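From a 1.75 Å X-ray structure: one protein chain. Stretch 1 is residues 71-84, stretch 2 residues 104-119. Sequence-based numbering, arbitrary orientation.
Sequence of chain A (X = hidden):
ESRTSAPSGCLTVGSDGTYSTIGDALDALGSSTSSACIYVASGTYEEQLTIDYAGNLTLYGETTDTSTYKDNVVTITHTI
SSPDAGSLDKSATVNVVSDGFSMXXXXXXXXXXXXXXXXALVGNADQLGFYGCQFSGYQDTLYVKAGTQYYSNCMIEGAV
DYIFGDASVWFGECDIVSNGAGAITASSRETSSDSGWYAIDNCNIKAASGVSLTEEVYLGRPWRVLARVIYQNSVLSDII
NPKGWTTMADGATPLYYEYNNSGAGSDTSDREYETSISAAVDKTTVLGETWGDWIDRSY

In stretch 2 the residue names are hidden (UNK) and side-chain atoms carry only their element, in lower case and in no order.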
# COMPACT_ATOMS: atom_id res chain seq x y z
N ASP A 71 11.18 -11.84 -4.88
CA ASP A 71 11.11 -13.01 -5.76
C ASP A 71 9.73 -13.24 -6.38
O ASP A 71 9.48 -14.32 -6.96
CB ASP A 71 11.54 -14.27 -5.00
CG ASP A 71 12.96 -14.17 -4.47
OD1 ASP A 71 13.79 -13.52 -5.13
OD2 ASP A 71 13.25 -14.72 -3.40
N ASN A 72 8.83 -12.25 -6.30
CA ASN A 72 7.49 -12.43 -6.84
C ASN A 72 7.60 -12.69 -8.36
O ASN A 72 8.43 -12.08 -9.06
CB ASN A 72 6.61 -11.22 -6.59
CG ASN A 72 6.27 -11.00 -5.13
OD1 ASN A 72 6.55 -11.82 -4.28
ND2 ASN A 72 5.61 -9.88 -4.86
N VAL A 73 6.77 -13.60 -8.85
CA VAL A 73 6.71 -13.93 -10.27
C VAL A 73 5.29 -13.75 -10.83
O VAL A 73 5.03 -14.11 -11.98
CB VAL A 73 7.21 -15.36 -10.56
CG1 VAL A 73 8.73 -15.41 -10.46
CG2 VAL A 73 6.57 -16.39 -9.63
N VAL A 74 4.39 -13.18 -10.02
CA VAL A 74 3.02 -12.90 -10.44
C VAL A 74 2.84 -11.39 -10.49
O VAL A 74 3.04 -10.70 -9.49
CB VAL A 74 1.98 -13.51 -9.49
CG1 VAL A 74 0.57 -13.15 -9.95
CG2 VAL A 74 2.15 -15.01 -9.45
N THR A 75 2.51 -10.89 -11.68
CA THR A 75 2.23 -9.47 -11.85
C THR A 75 0.83 -9.32 -12.41
O THR A 75 0.49 -9.97 -13.40
CB THR A 75 3.28 -8.82 -12.77
OG1 THR A 75 4.56 -8.86 -12.12
CG2 THR A 75 2.94 -7.36 -13.03
N ILE A 76 0.03 -8.47 -11.76
CA ILE A 76 -1.26 -8.03 -12.28
C ILE A 76 -1.08 -6.62 -12.82
O ILE A 76 -0.67 -5.70 -12.07
CB ILE A 76 -2.36 -8.03 -11.21
CG1 ILE A 76 -2.37 -9.38 -10.48
CG2 ILE A 76 -3.73 -7.75 -11.84
CD1 ILE A 76 -3.36 -9.48 -9.37
N THR A 77 -1.38 -6.42 -14.09
CA THR A 77 -1.14 -5.13 -14.70
C THR A 77 -2.30 -4.67 -15.58
O THR A 77 -2.94 -5.46 -16.25
CB THR A 77 0.16 -5.13 -15.54
OG1 THR A 77 0.44 -3.79 -16.00
CG2 THR A 77 0.06 -6.06 -16.72
N HIS A 78 -2.52 -3.36 -15.55
CA HIS A 78 -3.50 -2.70 -16.40
C HIS A 78 -3.10 -1.23 -16.48
O HIS A 78 -2.39 -0.73 -15.60
CB HIS A 78 -4.91 -2.90 -15.83
CG HIS A 78 -6.01 -2.31 -16.68
ND1 HIS A 78 -6.68 -1.16 -16.32
CD2 HIS A 78 -6.59 -2.74 -17.82
CE1 HIS A 78 -7.60 -0.89 -17.23
NE2 HIS A 78 -7.56 -1.83 -18.15
N THR A 79 -3.49 -0.55 -17.54
CA THR A 79 -3.10 0.84 -17.73
C THR A 79 -4.32 1.69 -18.07
O THR A 79 -4.97 1.47 -19.10
CB THR A 79 -2.06 0.97 -18.86
OG1 THR A 79 -0.86 0.27 -18.49
CG2 THR A 79 -1.71 2.41 -19.11
N ILE A 80 -4.62 2.64 -17.19
CA ILE A 80 -5.57 3.70 -17.44
C ILE A 80 -5.44 4.77 -16.36
O ILE A 80 -5.11 4.45 -15.22
CB ILE A 80 -7.03 3.17 -17.51
CG1 ILE A 80 -7.99 4.23 -18.05
CG2 ILE A 80 -7.50 2.64 -16.17
CD1 ILE A 80 -9.35 3.67 -18.40
N SER A 81 -5.72 6.02 -16.73
CA SER A 81 -5.68 7.14 -15.77
C SER A 81 -7.08 7.42 -15.20
O SER A 81 -8.08 6.98 -15.77
CB SER A 81 -5.13 8.38 -16.47
OG SER A 81 -6.05 8.84 -17.45
N SER A 82 -7.15 8.15 -14.10
CA SER A 82 -8.46 8.44 -13.50
C SER A 82 -9.35 9.33 -14.39
O SER A 82 -10.56 9.10 -14.44
CB SER A 82 -8.34 9.01 -12.08
OG SER A 82 -7.62 10.21 -12.05
N PRO A 83 -8.77 10.31 -15.11
CA PRO A 83 -9.62 11.08 -16.02
C PRO A 83 -10.26 10.22 -17.12
O PRO A 83 -11.45 10.39 -17.43
CB PRO A 83 -8.65 12.10 -16.63
CG PRO A 83 -7.58 12.27 -15.59
CD PRO A 83 -7.41 10.88 -15.05
N ASP A 84 -9.49 9.30 -17.69
CA ASP A 84 -10.02 8.40 -18.71
C ASP A 84 -10.99 7.37 -18.13
O ASP A 84 -12.00 7.08 -18.74
CB ASP A 84 -8.90 7.71 -19.48
CG ASP A 84 -8.08 8.68 -20.31
OD1 ASP A 84 -8.61 9.74 -20.72
OD2 ASP A 84 -6.88 8.40 -20.55
N UNK A 104 -0.75 -12.21 -0.68
CA UNK A 104 0.62 -12.61 -0.42
C UNK A 104 1.39 -12.73 -1.71
O UNK A 104 0.99 -13.48 -2.61
c UNK A 104 -0.87 -14.21 4.24
c UNK A 104 -1.71 -14.24 3.16
o UNK A 104 -1.44 -14.27 5.47
c UNK A 104 1.01 -13.99 2.78
c UNK A 104 0.70 -13.99 0.27
c UNK A 104 0.16 -14.05 1.66
c UNK A 104 0.50 -14.08 4.07
c UNK A 104 -1.21 -14.18 1.89
N UNK A 105 2.51 -12.02 -1.78
CA UNK A 105 3.49 -12.21 -2.86
C UNK A 105 2.95 -12.01 -4.28
O UNK A 105 3.17 -12.84 -5.16
c UNK A 105 4.14 -13.58 -2.70
c UNK A 105 4.67 -13.80 -1.31
o UNK A 105 4.18 -14.66 -0.57
n UNK A 105 5.66 -13.02 -0.94
N UNK A 106 2.24 -10.89 -4.46
CA UNK A 106 1.70 -10.50 -5.77
C UNK A 106 2.16 -9.08 -6.07
O UNK A 106 2.18 -8.23 -5.17
c UNK A 106 -1.49 -12.57 -6.22
c UNK A 106 -0.43 -9.94 -6.99
c UNK A 106 0.17 -10.65 -5.78
c UNK A 106 -0.16 -12.15 -5.74
N UNK A 107 2.56 -8.84 -7.31
CA UNK A 107 2.84 -7.48 -7.79
C UNK A 107 1.60 -6.92 -8.48
O UNK A 107 0.99 -7.62 -9.28
c UNK A 107 5.26 -8.05 -8.27
o UNK A 107 5.47 -8.18 -7.06
c UNK A 107 3.98 -7.46 -8.80
n UNK A 107 6.12 -8.44 -9.17
N UNK A 108 1.27 -5.67 -8.18
CA UNK A 108 0.19 -4.96 -8.83
C UNK A 108 0.72 -3.65 -9.39
O UNK A 108 1.39 -2.88 -8.69
c UNK A 108 -1.51 -5.95 -7.24
c UNK A 108 -0.99 -4.66 -7.85
c UNK A 108 -2.13 -3.93 -8.57
N UNK A 109 0.39 -3.38 -10.65
CA UNK A 109 0.86 -2.18 -11.29
C UNK A 109 -0.19 -1.52 -12.15
O UNK A 109 -1.09 -2.16 -12.67
c UNK A 109 2.12 -2.45 -12.13
c UNK A 109 3.13 -3.53 -14.16
o UNK A 109 4.27 -3.56 -13.64
c UNK A 109 1.93 -3.46 -13.23
o UNK A 109 2.94 -3.54 -15.41
N UNK A 110 -0.08 -0.20 -12.23
CA UNK A 110 -0.77 0.57 -13.26
C UNK A 110 0.33 1.12 -14.18
O UNK A 110 1.22 1.80 -13.71
n UNK A 110 -3.77 2.65 -13.31
c UNK A 110 -1.63 1.68 -12.65
c UNK A 110 -2.52 2.38 -13.68
o UNK A 110 -2.09 2.68 -14.78
N UNK A 111 0.27 0.78 -15.47
CA UNK A 111 1.32 1.17 -16.41
C UNK A 111 1.19 2.56 -17.03
O UNK A 111 1.94 2.88 -17.94
N UNK A 112 0.29 3.40 -16.52
CA UNK A 112 0.07 4.71 -17.13
C UNK A 112 1.33 5.56 -17.15
O UNK A 112 1.65 6.17 -18.17
c UNK A 112 -2.57 7.82 -19.07
c UNK A 112 -1.19 9.13 -17.63
c UNK A 112 -1.07 5.49 -16.45
c UNK A 112 -0.89 7.98 -16.89
c UNK A 112 -1.43 6.74 -17.23
o UNK A 112 -2.36 10.17 -19.46
c UNK A 112 -2.27 6.68 -18.33
c UNK A 112 -2.03 9.04 -18.72
N UNK A 113 2.01 5.63 -16.02
CA UNK A 113 3.21 6.46 -15.92
C UNK A 113 2.89 7.87 -15.44
O UNK A 113 1.79 8.13 -14.95
N UNK A 114 3.85 8.78 -15.56
CA UNK A 114 3.64 10.16 -15.11
C UNK A 114 2.68 10.89 -16.05
O UNK A 114 2.67 10.65 -17.26
c UNK A 114 4.73 12.40 -14.56
c UNK A 114 4.95 10.96 -15.05
c UNK A 114 6.02 13.17 -14.33
o UNK A 114 7.05 12.82 -14.96
o UNK A 114 5.99 14.12 -13.52
N UNK A 115 1.89 11.79 -15.46
CA UNK A 115 1.07 12.73 -16.20
C UNK A 115 -0.36 12.86 -15.71
O UNK A 115 -1.02 13.84 -16.03
N UNK A 116 -0.83 11.87 -14.96
CA UNK A 116 -2.17 11.88 -14.38
C UNK A 116 -2.26 10.81 -13.31
O UNK A 116 -1.43 9.92 -13.25
c UNK A 116 -3.24 11.61 -15.44
N UNK A 117 -3.30 10.90 -12.48
CA UNK A 117 -3.52 9.94 -11.43
C UNK A 117 -3.84 8.59 -12.06
O UNK A 117 -4.61 8.54 -13.00
c UNK A 117 -5.18 12.83 -10.74
c UNK A 117 -4.51 11.74 -9.93
n UNK A 117 -5.83 13.75 -10.05
c UNK A 117 -4.69 10.37 -10.55
o UNK A 117 -5.10 12.85 -11.99
N UNK A 118 -3.23 7.53 -11.55
CA UNK A 118 -3.46 6.20 -12.07
C UNK A 118 -3.19 5.18 -10.98
O UNK A 118 -2.04 4.88 -10.66
c UNK A 118 -2.58 5.94 -13.29
N UNK A 119 -4.26 4.67 -10.40
CA UNK A 119 -4.15 3.83 -9.21
C UNK A 119 -3.74 2.40 -9.54
O UNK A 119 -4.25 1.80 -10.47
c UNK A 119 -5.45 2.92 -7.22
c UNK A 119 -5.76 5.27 -7.97
c UNK A 119 -5.47 3.85 -8.43
O HOH W 1 8.96 -9.51 -8.85
O HOH W 2 4.50 -13.96 -7.20
O HOH W 3 6.41 -6.98 -12.19
O HOH W 4 -4.95 10.98 -18.57

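Position 104 carries one carbon, then a six-carbon ring bearing an oxygen. The side chain leaves sideways, its end leads away, and it touches nothing on stretch 1: Y104. Position 105 has two carbons, the second holding one oxygen and one nitrogen, an amide that finds its partners elsewhere in the structure. Its CB lies 3.4 Å from N72 OD1, and water 2 joins its carbonyl to V73 N. The backbone sits at phi/psi 58/49, a left-handed turn that asparagine tolerates well: N105.

Position 106 has four carbons, forked at the first with one arm two carbons long. One of them packs 3.8 Å from I76 CD1, another 4.3 Å from V74 CG1: I106, its CG2 and CD1 making these contacts in that order. Position 107 again shows two carbons ending in an oxygen and a nitrogen; the oxygen accepts from N72 ND2, as a short amide can. This is N107, with OD1 2.8 Å from N72 ND2, while water 1 links its ND2 to N72 O.

At 108 one carbon carries two more, a compact branched side chain on the same sheet face as I76: V108. Position 109 has three carbons, the third bearing two oxygens, so a carboxylate; one oxygen accepts from T77 OG1. This is E109, with OE1 2.6 Å from T77 OG1, both side chains standing on the face shared with T75 and N107.

Position 110 has two carbons with a terminal oxygen and nitrogen; the nitrogen donates to I80 O, and the oxygen accepts weakly from I80 N. This is N110, which at the end of its strand extends the pairing through its side chain. Its ND2 lies 2.9 Å from I80 O and also donates to the backbone O of position 119; its OD1, 3.5 Å from I80 N, also accepts from the backbone N of position 112.

Position 111 has no side-chain atoms, and an ideal CB would come within 2.4 Å of T79 OG1: G111. Position 112 has one carbon and a six-carbon ring with an oxygen. S81 CB sits over one ring face, 3.8 Å from the centroid, and water 4 bridges the ring's oxygen and S81 OG: Y112.

Position 113 is bare, and its backbone angles by themselves call for glycine: G113. Position 114 has three carbons ending in two oxygens, far from stretch 1: E114. Position 115 is bare, with angles that again demand glycine: G115. A single carbon at 116, 3.9 Å from S81 CB, is A116. At 117, three carbons end in an oxygen and a nitrogen, and the backbone O accepts from S82 N at 2.8 Å: Q117. One carbon at 118, 3.5 Å from I80 O, is A118; one carbon bearing two more at 119, without contact here, is V119.

The contact is a parallel strand pair extended by a loop. N107 and E109 alternate their N and O atoms with V74, I76 and H78, building the ladder, though H78 N to E109 O is weak at 3.4 Å. I76 packs on I106, while T77 bonds E109 on the face that also carries T75 and N107. From the strand end onward, N110, Y112 and the carbonyl of Q117 hold the turn leading into the helix.

Stretch 2 104-119: YNINVENGYGEGAQAV
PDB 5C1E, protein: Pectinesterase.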